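Long-range contacts in citryl-spermidine/3,4-dihydroxybenzoyl-citryl-spermidine:spermidine ligase (PDB 3TO3), which catalyses the ATP-dependent condensation of spermidine with citryl-spermidine intermediates, with release of AMP and diphosphate, in biosynthesis of the siderophore petrobactin: residues B[561-565]-B[590-596]; B[327-331]-B[432-436]; B[334-338]-B[427-432]; B[404-408]-B[447-451]; B[214-218]-B[294-298]. All blocks are in the same frame, centred on the assembly; numbering follows the deposited sequence. Where two conformers were deposited one is given.

Interaction 1: residues B[561-565]-B[590-596]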
# COMPACT_ATOMS: atom_id res chain seq x y z
N GLN B 561 14.06 -42.67 -0.19
CA GLN B 561 15.31 -42.22 -0.79
C GLN B 561 15.94 -40.96 -0.16
O GLN B 561 16.23 -40.00 -0.86
CB GLN B 561 15.08 -41.97 -2.28
CG GLN B 561 14.66 -43.18 -3.06
CD GLN B 561 15.66 -43.50 -4.15
OE1 GLN B 561 15.42 -43.23 -5.34
NE2 GLN B 561 16.80 -44.07 -3.76
N LEU B 562 16.15 -40.96 1.14
CA LEU B 562 16.78 -39.84 1.80
C LEU B 562 18.26 -39.74 1.46
O LEU B 562 18.89 -38.72 1.73
CB LEU B 562 16.63 -39.98 3.30
CG LEU B 562 15.19 -39.98 3.77
CD1 LEU B 562 15.20 -39.92 5.27
CD2 LEU B 562 14.49 -38.77 3.19
N TYR B 563 18.81 -40.85 0.96
CA TYR B 563 20.24 -40.92 0.59
C TYR B 563 20.47 -40.67 -0.90
O TYR B 563 21.57 -40.93 -1.41
CB TYR B 563 20.87 -42.26 1.00
CG TYR B 563 20.73 -42.56 2.48
CD1 TYR B 563 20.59 -41.54 3.40
CD2 TYR B 563 20.75 -43.87 2.95
CE1 TYR B 563 20.47 -41.80 4.76
CE2 TYR B 563 20.64 -44.15 4.29
CZ TYR B 563 20.50 -43.11 5.20
OH TYR B 563 20.38 -43.38 6.54
N THR B 564 19.42 -40.27 -1.62
CA THR B 564 19.62 -40.02 -3.06
C THR B 564 20.73 -38.97 -3.26
O THR B 564 20.91 -38.05 -2.43
CB THR B 564 18.33 -39.55 -3.77
OG1 THR B 564 18.50 -39.65 -5.19
CG2 THR B 564 18.02 -38.11 -3.41
N PRO B 565 21.51 -39.14 -4.33
CA PRO B 565 22.67 -38.29 -4.63
C PRO B 565 22.27 -36.83 -4.83
O PRO B 565 22.94 -35.94 -4.31
CB PRO B 565 23.20 -38.87 -5.94
CG PRO B 565 22.75 -40.33 -5.91
CD PRO B 565 21.40 -40.29 -5.24
N ASN B 590 23.16 -33.86 -2.42
CA ASN B 590 22.65 -34.25 -1.11
C ASN B 590 23.80 -34.73 -0.20
O ASN B 590 24.43 -35.76 -0.47
CB ASN B 590 21.60 -35.33 -1.29
CG ASN B 590 21.11 -35.90 0.02
OD1 ASN B 590 21.35 -35.34 1.09
ND2 ASN B 590 20.44 -37.05 -0.06
N PRO B 591 24.09 -33.97 0.86
CA PRO B 591 25.22 -34.39 1.71
C PRO B 591 24.94 -35.73 2.42
O PRO B 591 25.89 -36.40 2.79
CB PRO B 591 25.35 -33.23 2.73
CG PRO B 591 23.91 -32.69 2.85
CD PRO B 591 23.32 -32.85 1.45
N LEU B 592 23.68 -36.14 2.58
CA LEU B 592 23.44 -37.45 3.22
C LEU B 592 23.97 -38.57 2.35
O LEU B 592 24.32 -39.62 2.86
CB LEU B 592 21.99 -37.70 3.52
CG LEU B 592 21.33 -36.68 4.42
CD1 LEU B 592 19.95 -37.21 4.80
CD2 LEU B 592 22.18 -36.55 5.62
N TYR B 593 24.05 -38.34 1.04
CA TYR B 593 24.53 -39.38 0.14
C TYR B 593 25.98 -39.78 0.39
O TYR B 593 26.28 -40.95 0.52
CB TYR B 593 24.40 -38.94 -1.30
CG TYR B 593 25.05 -39.88 -2.25
CD1 TYR B 593 26.23 -39.54 -2.90
CD2 TYR B 593 24.50 -41.13 -2.52
CE1 TYR B 593 26.85 -40.43 -3.78
CE2 TYR B 593 25.11 -42.01 -3.40
CZ TYR B 593 26.28 -41.66 -4.03
OH TYR B 593 26.89 -42.54 -4.92
N ARG B 594 26.88 -38.82 0.41
CA ARG B 594 28.28 -39.16 0.58
C ARG B 594 28.52 -39.65 2.00
O ARG B 594 29.27 -40.58 2.24
CB ARG B 594 29.21 -37.98 0.26
CG ARG B 594 30.68 -38.39 0.20
CD ARG B 594 31.55 -37.35 -0.48
NE ARG B 594 32.96 -37.75 -0.57
CZ ARG B 594 33.89 -37.42 0.32
NH1 ARG B 594 35.15 -37.83 0.16
NH2 ARG B 594 33.57 -36.67 1.38
N ALA B 595 27.85 -39.01 2.95
CA ALA B 595 27.99 -39.42 4.32
C ALA B 595 27.61 -40.92 4.48
O ALA B 595 28.33 -41.68 5.13
CB ALA B 595 27.14 -38.53 5.21
N ARG B 596 26.50 -41.33 3.87
CA ARG B 596 26.12 -42.74 3.90
C ARG B 596 27.16 -43.65 3.21
O ARG B 596 27.50 -44.70 3.73
CB ARG B 596 24.74 -42.95 3.29
CG ARG B 596 24.38 -44.41 3.09
CD ARG B 596 24.01 -45.10 4.38
NE ARG B 596 23.54 -46.46 4.11
CZ ARG B 596 23.64 -47.47 4.96
NH1 ARG B 596 24.20 -47.29 6.14
NH2 ARG B 596 23.19 -48.67 4.61

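Interaction 2: residues B[327-331]-B[432-436]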
# COMPACT_ATOMS: atom_id res chain seq x y z
N TRP B 327 -6.72 -35.11 14.60
CA TRP B 327 -6.13 -36.18 13.81
C TRP B 327 -4.66 -36.48 14.15
O TRP B 327 -4.28 -37.64 14.34
CB TRP B 327 -6.22 -35.81 12.34
CG TRP B 327 -5.64 -36.82 11.41
CD1 TRP B 327 -5.86 -38.17 11.43
CD2 TRP B 327 -4.82 -36.56 10.26
NE1 TRP B 327 -5.21 -38.77 10.38
CE2 TRP B 327 -4.57 -37.81 9.65
CE3 TRP B 327 -4.28 -35.41 9.69
CZ2 TRP B 327 -3.80 -37.93 8.50
CZ3 TRP B 327 -3.51 -35.54 8.55
CH2 TRP B 327 -3.28 -36.79 7.97
N LEU B 328 -3.81 -35.45 14.20
CA LEU B 328 -2.39 -35.67 14.54
C LEU B 328 -2.26 -36.15 15.96
O LEU B 328 -1.45 -37.02 16.26
CB LEU B 328 -1.55 -34.41 14.38
CG LEU B 328 -1.32 -34.00 12.94
CD1 LEU B 328 -0.65 -32.63 12.93
CD2 LEU B 328 -0.50 -35.08 12.23
N SER B 329 -3.07 -35.59 16.84
CA SER B 329 -3.01 -36.02 18.23
C SER B 329 -3.25 -37.53 18.36
O SER B 329 -2.58 -38.21 19.18
CB SER B 329 -4.02 -35.25 19.07
OG SER B 329 -4.01 -35.71 20.42
N ASN B 330 -4.19 -38.06 17.57
CA ASN B 330 -4.53 -39.47 17.67
C ASN B 330 -3.43 -40.34 17.11
O ASN B 330 -3.18 -41.45 17.61
CB ASN B 330 -5.86 -39.80 16.98
CG ASN B 330 -7.06 -39.29 17.77
OD1 ASN B 330 -7.00 -39.16 19.00
ND2 ASN B 330 -8.15 -39.00 17.06
N VAL B 331 -2.78 -39.84 16.06
CA VAL B 331 -1.70 -40.57 15.44
C VAL B 331 -0.58 -40.74 16.46
O VAL B 331 -0.04 -41.81 16.62
CB VAL B 331 -1.20 -39.85 14.17
CG1 VAL B 331 0.11 -40.42 13.70
CG2 VAL B 331 -2.24 -39.96 13.07
N HIS B 432 4.28 -43.09 9.46
CA HIS B 432 2.94 -42.58 9.21
C HIS B 432 2.57 -41.95 7.86
O HIS B 432 1.40 -41.66 7.63
CB HIS B 432 2.56 -41.66 10.37
CG HIS B 432 2.62 -42.34 11.69
ND1 HIS B 432 1.67 -43.26 12.09
CD2 HIS B 432 3.55 -42.31 12.67
CE1 HIS B 432 2.00 -43.74 13.27
NE2 HIS B 432 3.13 -43.18 13.65
N GLY B 433 3.55 -41.77 6.97
CA GLY B 433 3.35 -40.97 5.77
C GLY B 433 2.87 -39.53 5.96
O GLY B 433 2.16 -38.98 5.13
N ILE B 434 3.29 -38.89 7.04
CA ILE B 434 2.83 -37.54 7.32
C ILE B 434 4.03 -36.60 7.40
O ILE B 434 4.91 -36.78 8.24
CB ILE B 434 2.12 -37.51 8.66
CG1 ILE B 434 0.83 -38.32 8.59
CG2 ILE B 434 1.81 -36.10 9.07
CD1 ILE B 434 0.07 -38.30 9.88
N ALA B 435 4.09 -35.59 6.54
CA ALA B 435 5.20 -34.65 6.64
C ALA B 435 4.71 -33.31 7.16
O ALA B 435 3.97 -32.59 6.50
CB ALA B 435 5.88 -34.49 5.32
N LEU B 436 5.08 -33.01 8.40
CA LEU B 436 4.81 -31.72 8.99
C LEU B 436 5.81 -30.79 8.35
O LEU B 436 6.90 -31.23 7.98
CB LEU B 436 5.03 -31.78 10.50
CG LEU B 436 4.13 -32.86 11.13
CD1 LEU B 436 4.40 -33.02 12.60
CD2 LEU B 436 2.67 -32.51 10.87

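Interaction 3: residues B[334-338]-B[427-432]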
# COMPACT_ATOMS: atom_id res chain seq x y z
N GLN B 334 -1.37 -43.17 19.63
CA GLN B 334 -1.36 -44.61 19.35
C GLN B 334 0.01 -45.17 18.92
O GLN B 334 0.10 -46.32 18.51
CB GLN B 334 -2.44 -44.98 18.33
CG GLN B 334 -3.83 -44.42 18.66
CD GLN B 334 -4.49 -45.12 19.84
OE1 GLN B 334 -4.54 -46.36 19.90
NE2 GLN B 334 -5.02 -44.33 20.78
N ASP B 335 1.07 -44.35 18.96
CA ASP B 335 2.41 -44.80 18.55
C ASP B 335 3.37 -44.78 19.74
O ASP B 335 3.67 -43.72 20.28
CB ASP B 335 2.95 -43.92 17.42
CG ASP B 335 4.35 -44.32 16.95
OD1 ASP B 335 5.21 -44.60 17.79
OD2 ASP B 335 4.60 -44.32 15.73
N SER B 336 3.87 -45.96 20.14
CA SER B 336 4.65 -46.07 21.37
C SER B 336 5.90 -45.20 21.29
O SER B 336 6.18 -44.45 22.22
CB SER B 336 5.02 -47.52 21.68
OG SER B 336 5.82 -48.08 20.66
N TYR B 337 6.64 -45.31 20.19
CA TYR B 337 7.85 -44.51 20.04
C TYR B 337 7.59 -43.01 20.20
O TYR B 337 8.26 -42.35 20.96
CB TYR B 337 8.54 -44.73 18.71
CG TYR B 337 9.66 -43.73 18.48
CD1 TYR B 337 10.87 -43.83 19.15
CD2 TYR B 337 9.50 -42.69 17.60
CE1 TYR B 337 11.89 -42.91 18.93
CE2 TYR B 337 10.50 -41.76 17.39
CZ TYR B 337 11.69 -41.86 18.04
OH TYR B 337 12.67 -40.91 17.79
N LEU B 338 6.61 -42.48 19.49
CA LEU B 338 6.30 -41.06 19.58
C LEU B 338 5.72 -40.70 20.94
O LEU B 338 6.03 -39.66 21.48
CB LEU B 338 5.34 -40.62 18.46
CG LEU B 338 5.80 -40.72 17.00
CD1 LEU B 338 4.72 -40.23 16.03
CD2 LEU B 338 7.12 -39.97 16.74
N HIS B 427 10.60 -40.10 11.60
CA HIS B 427 9.75 -41.22 11.98
C HIS B 427 8.29 -41.03 11.55
O HIS B 427 7.68 -41.96 11.03
CB HIS B 427 9.82 -41.46 13.48
CG HIS B 427 9.11 -42.70 13.91
ND1 HIS B 427 9.71 -43.94 13.91
CD2 HIS B 427 7.84 -42.89 14.34
CE1 HIS B 427 8.83 -44.85 14.32
NE2 HIS B 427 7.69 -44.23 14.60
N LEU B 428 7.73 -39.85 11.81
CA LEU B 428 6.38 -39.48 11.38
C LEU B 428 6.21 -39.67 9.88
O LEU B 428 5.19 -40.19 9.42
CB LEU B 428 6.10 -38.01 11.72
CG LEU B 428 5.54 -37.75 13.11
CD1 LEU B 428 5.41 -36.26 13.38
CD2 LEU B 428 4.18 -38.44 13.23
N VAL B 429 7.20 -39.24 9.11
CA VAL B 429 7.16 -39.39 7.66
C VAL B 429 7.12 -40.86 7.25
O VAL B 429 6.26 -41.28 6.48
CB VAL B 429 8.36 -38.69 6.98
CG1 VAL B 429 8.57 -39.24 5.56
CG2 VAL B 429 8.16 -37.18 6.98
N VAL B 430 8.04 -41.65 7.79
CA VAL B 430 8.22 -43.03 7.32
C VAL B 430 7.19 -44.02 7.87
O VAL B 430 6.67 -44.91 7.16
CB VAL B 430 9.64 -43.53 7.64
CG1 VAL B 430 9.85 -44.94 7.13
CG2 VAL B 430 10.71 -42.53 7.10
N GLU B 431 6.89 -43.90 9.15
CA GLU B 431 5.94 -44.83 9.74
C GLU B 431 4.53 -44.39 9.40
O GLU B 431 3.67 -45.22 9.21
CB GLU B 431 6.12 -44.93 11.27
CG GLU B 431 4.97 -45.61 12.00
CD GLU B 431 5.31 -47.03 12.47
OE1 GLU B 431 5.91 -47.17 13.57
OE2 GLU B 431 4.98 -47.99 11.74
N HIS B 432 4.28 -43.09 9.46
CA HIS B 432 2.94 -42.58 9.21
C HIS B 432 2.57 -41.95 7.86
O HIS B 432 1.40 -41.66 7.63
CB HIS B 432 2.56 -41.66 10.37
CG HIS B 432 2.62 -42.34 11.69
ND1 HIS B 432 1.67 -43.26 12.09
CD2 HIS B 432 3.55 -42.31 12.67
CE1 HIS B 432 2.00 -43.74 13.27
NE2 HIS B 432 3.13 -43.18 13.65

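Interaction 4: residues B[404-408]-B[447-451]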
# COMPACT_ATOMS: atom_id res chain seq x y z
N TRP B 404 26.24 -24.19 26.15
CA TRP B 404 25.84 -25.59 26.10
C TRP B 404 26.90 -26.47 25.45
O TRP B 404 27.17 -27.58 25.92
CB TRP B 404 24.50 -25.78 25.37
CG TRP B 404 23.37 -25.08 26.03
CD1 TRP B 404 23.34 -24.57 27.31
CD2 TRP B 404 22.10 -24.79 25.45
NE1 TRP B 404 22.12 -23.99 27.54
CE2 TRP B 404 21.34 -24.11 26.42
CE3 TRP B 404 21.52 -25.05 24.20
CZ2 TRP B 404 20.03 -23.69 26.19
CZ3 TRP B 404 20.23 -24.64 23.96
CH2 TRP B 404 19.50 -23.96 24.96
N LEU B 405 27.45 -26.02 24.33
CA LEU B 405 28.45 -26.82 23.65
C LEU B 405 29.65 -27.07 24.56
O LEU B 405 30.17 -28.18 24.58
CB LEU B 405 28.88 -26.22 22.30
CG LEU B 405 27.80 -26.04 21.23
CD1 LEU B 405 28.36 -25.32 19.99
CD2 LEU B 405 27.19 -27.38 20.88
N ASN B 406 30.06 -26.04 25.30
CA ASN B 406 31.18 -26.15 26.23
C ASN B 406 30.87 -27.18 27.32
O ASN B 406 31.73 -27.99 27.71
CB ASN B 406 31.56 -24.78 26.85
CG ASN B 406 32.11 -23.79 25.82
OD1 ASN B 406 32.44 -24.15 24.69
ND2 ASN B 406 32.21 -22.53 26.23
N LYS B 407 29.62 -27.17 27.79
CA LYS B 407 29.19 -28.04 28.89
C LYS B 407 29.05 -29.51 28.48
O LYS B 407 29.55 -30.39 29.19
CB LYS B 407 27.89 -27.52 29.53
CG LYS B 407 27.55 -28.15 30.89
CD LYS B 407 26.05 -28.02 31.24
CE LYS B 407 25.87 -27.72 32.73
NZ LYS B 407 24.56 -28.16 33.29
N TYR B 408 28.33 -29.80 27.40
CA TYR B 408 28.13 -31.20 27.03
C TYR B 408 29.07 -31.77 25.99
O TYR B 408 29.13 -33.00 25.81
CB TYR B 408 26.69 -31.42 26.57
CG TYR B 408 25.72 -30.97 27.60
CD1 TYR B 408 25.06 -29.76 27.49
CD2 TYR B 408 25.46 -31.77 28.71
CE1 TYR B 408 24.15 -29.35 28.45
CE2 TYR B 408 24.56 -31.37 29.68
CZ TYR B 408 23.91 -30.16 29.56
OH TYR B 408 23.03 -29.77 30.54
N HIS B 447 14.44 -28.53 26.61
CA HIS B 447 15.77 -28.90 27.08
C HIS B 447 15.85 -28.78 28.60
O HIS B 447 15.00 -28.13 29.23
CB HIS B 447 16.83 -28.01 26.43
CG HIS B 447 16.76 -26.58 26.88
ND1 HIS B 447 17.32 -26.15 28.07
CD2 HIS B 447 16.19 -25.48 26.32
CE1 HIS B 447 17.09 -24.86 28.22
NE2 HIS B 447 16.41 -24.43 27.17
N LYS B 448 16.86 -29.40 29.19
CA LYS B 448 17.07 -29.22 30.63
C LYS B 448 18.47 -28.63 30.79
O LYS B 448 19.49 -29.32 30.59
CB LYS B 448 16.94 -30.58 31.32
CG LYS B 448 16.84 -30.54 32.81
CD LYS B 448 16.34 -31.88 33.32
CE LYS B 448 15.14 -32.38 32.50
NZ LYS B 448 14.02 -32.89 33.36
N GLU B 449 18.52 -27.36 31.17
CA GLU B 449 19.80 -26.68 31.21
C GLU B 449 20.65 -26.99 29.95
O GLU B 449 21.85 -27.29 30.05
CB GLU B 449 20.57 -27.05 32.49
CG GLU B 449 19.92 -26.58 33.78
CD GLU B 449 20.78 -26.91 35.01
OE1 GLU B 449 21.21 -28.08 35.15
OE2 GLU B 449 21.04 -26.00 35.83
N GLY B 450 20.01 -26.93 28.78
CA GLY B 450 20.69 -27.10 27.51
C GLY B 450 20.87 -28.52 27.01
O GLY B 450 21.32 -28.74 25.89
N LEU B 451 20.54 -29.50 27.85
CA LEU B 451 20.52 -30.90 27.45
C LEU B 451 19.22 -31.16 26.69
O LEU B 451 18.14 -30.94 27.24
CB LEU B 451 20.53 -31.80 28.68
CG LEU B 451 20.53 -33.28 28.33
CD1 LEU B 451 21.90 -33.63 27.79
CD2 LEU B 451 20.17 -34.17 29.53

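Interaction 5: residues B[214-218]-B[294-298]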
# COMPACT_ATOMS: atom_id res chain seq x y z
N ILE B 214 -14.23 -22.63 25.01
CA ILE B 214 -13.08 -21.74 24.93
C ILE B 214 -13.41 -20.25 25.06
O ILE B 214 -12.64 -19.50 25.63
CB ILE B 214 -12.29 -22.00 23.63
CG1 ILE B 214 -10.85 -22.31 23.96
CG2 ILE B 214 -12.35 -20.79 22.70
CD1 ILE B 214 -9.98 -21.07 24.01
N LEU B 215 -14.56 -19.83 24.54
CA LEU B 215 -15.07 -18.48 24.83
C LEU B 215 -15.36 -18.23 26.31
O LEU B 215 -15.22 -17.11 26.80
CB LEU B 215 -16.39 -18.25 24.11
CG LEU B 215 -16.41 -17.80 22.67
CD1 LEU B 215 -17.77 -17.20 22.44
CD2 LEU B 215 -15.33 -16.78 22.42
N LYS B 216 -15.81 -19.26 27.03
CA LYS B 216 -16.04 -19.08 28.45
C LYS B 216 -14.76 -18.50 29.04
O LYS B 216 -14.77 -17.40 29.58
CB LYS B 216 -16.35 -20.42 29.12
CG LYS B 216 -17.78 -20.91 28.94
CD LYS B 216 -18.77 -20.16 29.82
CE LYS B 216 -20.06 -20.97 30.06
NZ LYS B 216 -21.05 -20.29 30.97
N SER B 217 -13.65 -19.22 28.85
CA SER B 217 -12.37 -18.88 29.46
C SER B 217 -11.75 -17.62 28.90
O SER B 217 -11.20 -16.81 29.62
CB SER B 217 -11.39 -20.02 29.22
OG SER B 217 -12.06 -21.26 29.13
N GLU B 218 -11.82 -17.45 27.59
CA GLU B 218 -11.08 -16.37 26.96
C GLU B 218 -11.71 -14.99 27.18
O GLU B 218 -11.00 -14.01 27.33
CB GLU B 218 -10.85 -16.67 25.46
CG GLU B 218 -9.96 -17.87 25.25
CD GLU B 218 -8.62 -17.71 25.98
OE1 GLU B 218 -7.91 -16.71 25.70
OE2 GLU B 218 -8.30 -18.56 26.85
N LYS B 294 -0.25 -19.75 30.86
CA LYS B 294 -0.79 -21.07 30.53
C LYS B 294 -1.93 -20.99 29.51
O LYS B 294 -2.28 -21.96 28.85
CB LYS B 294 -1.27 -21.82 31.77
CG LYS B 294 -0.22 -21.92 32.89
CD LYS B 294 0.89 -22.88 32.53
CE LYS B 294 1.54 -23.48 33.79
NZ LYS B 294 0.73 -24.56 34.44
N ARG B 295 -2.53 -19.81 29.39
CA ARG B 295 -3.59 -19.62 28.43
C ARG B 295 -3.06 -19.78 27.00
O ARG B 295 -1.87 -19.63 26.75
CB ARG B 295 -4.21 -18.25 28.65
CG ARG B 295 -4.90 -18.18 30.02
CD ARG B 295 -6.36 -18.58 29.89
NE ARG B 295 -7.01 -17.64 28.99
CZ ARG B 295 -7.25 -16.38 29.32
NH1 ARG B 295 -6.92 -15.96 30.53
NH2 ARG B 295 -7.82 -15.54 28.44
N PRO B 296 -3.94 -20.16 26.08
CA PRO B 296 -3.55 -20.42 24.69
C PRO B 296 -3.08 -19.16 23.95
O PRO B 296 -3.46 -18.04 24.29
CB PRO B 296 -4.86 -20.93 24.06
CG PRO B 296 -5.96 -20.28 24.90
CD PRO B 296 -5.39 -20.30 26.31
N TYR B 297 -2.25 -19.37 22.93
CA TYR B 297 -1.88 -18.35 21.98
C TYR B 297 -3.04 -18.09 21.04
O TYR B 297 -3.93 -18.93 20.87
CB TYR B 297 -0.69 -18.80 21.11
CG TYR B 297 0.51 -19.38 21.83
CD1 TYR B 297 1.43 -18.56 22.47
CD2 TYR B 297 0.72 -20.76 21.84
CE1 TYR B 297 2.55 -19.11 23.14
CE2 TYR B 297 1.81 -21.32 22.48
CZ TYR B 297 2.73 -20.50 23.13
OH TYR B 297 3.80 -21.10 23.76
N VAL B 298 -3.00 -16.92 20.42
CA VAL B 298 -3.96 -16.50 19.43
C VAL B 298 -3.19 -16.22 18.15
O VAL B 298 -2.20 -15.46 18.14
CB VAL B 298 -4.67 -15.24 19.93
CG1 VAL B 298 -5.88 -15.01 19.19
CG2 VAL B 298 -5.07 -15.45 21.36
O HOH W 1 -5.09 -16.45 25.67
O HOH W 2 -9.57 -13.19 30.05

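Interaction 1: residues B[561-565]-B[590-596]
The ring of Y563 lies under the aliphatic part of R596: R596 CB sits 4.2 Å from the ring centroid and almost on the ring normal, a CH-pi contact, and Y563 CE2 comes within 3.5 Å of R596 CD. L592 CB approaches the same ring at 4.1 Å from Y563 CD1. The polar ends of this pair turn to other partners, Y563 OH to E544 and R596 NH1 to N599. A second CH-pi contact repeats the theme nearer the helix start, where P565 CG stands over the Y593 ring, 4.0 Å from its centroid. N590 ties the backbones together. It is the N-cap of helix 591-600, its OD1 accepting from L592 N at 2.9 Å, while its ND2 gives hydrogen bonds to L562 O at 2.9 Å and to T564 O at 2.6 Å. Residues 561-564 form a type I beta turn, and the carbonyls of L562 and T564 converge on that one amide. N590 N donates to P565 O at 2.8 Å, where strand 566-570 begins. Helices 502-528 and 532-547 cover the inner side of the contact, through L509 and F513 of the first and W536 and V540 of the second. With one asparagine side chain serving both helix cap and turn carbonyls, the start of the C-terminal helix is fixed to the turn by directional bonds, with CH-pi packing of Y563 and P565 alongside.

Interaction 2: residues B[327-331]-B[432-436]
Apolar side-chain packing dominates here, and no hydrogen bond crosses between residues 327-331 and 432-436. I434 CD1 reaches three residues of the helix: it lies 4.0 Å from L328 CD2, 4.1 Å from W327 CZ2 and 4.3 Å from V331 CG2. L328 also extends its other methyl to the end of the second segment, with L328 CD1 3.9 Å from L436 CD2. W327, L328 and V331 lie at i, i+1 and i+4, so they share one side of the helix. One CH-pi contact adds to this: V331 CG1 sits over the face of the H432 imidazole, 3.7 Å from its centroid, and H432 NE2 is hydrogen-bonded to D335. G433, with positive phi, ends helix 410-432 and turns the chain into strand 434-435. That short strand pairs with strand 465-467, whose F466 meets W327 edge-to-face, so helix 315-333 packs against two strands of this small sheet, with L346 of strand 345-355 also touching L328.

Interaction 3: residues B[334-338]-B[427-432]
This is a buried helix-to-helix contact built around one carboxylate, joining the start of helix 336-342 to the last turns of helix 410-432. D335 OD2 accepts two hydrogen bonds from the longer helix, one from H432 NE2 at 2.8 Å and a longer one from H427 NE2 at 3.3 Å. Both imidazoles present their edges to the oxygen. H427 and H432 are five residues apart, but their side chains converge on D335 from successive turns. E431 OE1 also lies 3.8 Å from D335 OD2, a proximity of like charges, although E431 OE2 has a weak hydrogen bond to H552. The other carboxylate oxygen works within its own segment: D335 is the N-cap of helix 336-342, and its OD1 accepts from L338 N at 3.1 Å. One aspartate therefore combines an N-cap with two His-carboxylate hydrogen bonds, fixing the helix start against its neighbour. Apolar groups fill the space alongside. L338 CD1 is 3.4 Å from L428 CD2, L338 CD2 is 3.8 Å from H427 CD2, and Y337 CD2 lies over the H427 ring, 3.7 Å from H427 CD2. The Y337 and H427 rings meet obliquely, with centroids 4.6 Å apart and planes at 48°. H546 touches both rings, and its NE2 is hydrogen-bonded to H427 ND1, while V429 and V430 on the same helix pack on helix 554-560.

Interaction 4: residues B[404-408]-B[447-451]
W404, with chi1 in the m well and chi2 near -15°, lays its indole against the turn of residues 448-451. G450 CA rests over the five-membered ring, 3.3 Å from its centroid, a tight CH-pi contact. A beta carbon on G450 would clash with W404 CD1, and the residue's backbone angles of 86/-9 also suit glycine. Farther along the indole, the edge of the six-membered ring meets the face of H447, with centroids 4.7 Å apart and W404 CZ2 3.8 Å from H447 CE1. H447 takes chi1 p, and its ND1 accepts from G450 N at 2.9 Å, so the imidazole is tied to the turn. One helical turn on, Y408, also m in chi1, directs its hydroxyl at the turn: Y408 OH donates to E449 O at 2.8 Å. L451, with chi1 t and chi2 p, places CD1 over the face of the Y408 ring, 4.3 Å from its centroid. K407 stretches out with chi1 and chi2 t to form a long salt bridge, K407 NZ to E449 OE1 at 3.8 Å. W413 joins from helix 410-432, bonding G450 O and packing on W404. The turn is of type I', closed by K448 N to L451 O at 2.8 Å and L451 N to K448 O at 2.9 Å: a two-residue beta hairpin linking antiparallel strands 443-448 and 451-457, its tip braced by helix 402-408.

Interaction 5: residues B[214-218]-B[294-298]
Residues 214-218 form helical backbone, with E218 N bonded to I214 O at 3.0 Å, whereas R295 and P296 are extended and lead into strand 297-306. The backbones stay well apart, the closest approach of CA atoms being 8.3 Å between E218 and R295, so side chains and water bridge the gap. The main link is a two-pronged salt bridge: R295 NE donates to E218 OE2 at 2.7 Å and R295 NH2 to E218 OE1 at 3.0 Å, the carboxylate meeting the edge of the guanidinium. S217 O lies over the guanidinium face, 3.8 Å from R295 NH2. The remaining nitrogen, R295 NH1, has a salt bridge to D276. Water 1 donates to E218 OE1 at 2.8 Å and to P296 O at 2.7 Å, extending the charged link to the backbone next to the strand. Water 2 donates to E218 O at 3.2 Å and accepts a weak bond from R295 NH2 at 3.3 Å. Apolar contact is slight, I214 CD1 lying 4.2 Å from P296 CG; P296 CD packs 3.4 Å from E218 OE2. W370 touches both E218 and P296, and Y278 touches E218 and R295. The arrangement is a bidentate Arg-Glu pair that sets helix 208-219 against side chains of the large mixed sheet, beside the start of the strand that carries the ATP-binding K299, whose side chain is about 10 Å from that of P296.

Overall arrangement
Interactions 2 and 3 are the buried pair: their centres lie 8 Å apart, they share H432 and touch through L428 and L436, and together they set consecutive helices 315-333 and 336-342 against helix 410-432 and the short strand after it. Interaction 2 is apolar, whereas interaction 3 buries a carboxylate between two histidines. The other three are partly exposed and mix ring or apolar packing with polar links: backbone and asparagine bonds in interaction 1, a tyrosine hydroxyl and long ion pair in interaction 4, a bidentate salt bridge with waters in interaction 5. Interactions 4 and 5 reach the same mixed sheet, centres 33 Å apart; interactions 1 and 5 lie on opposite sides of the chain's centre.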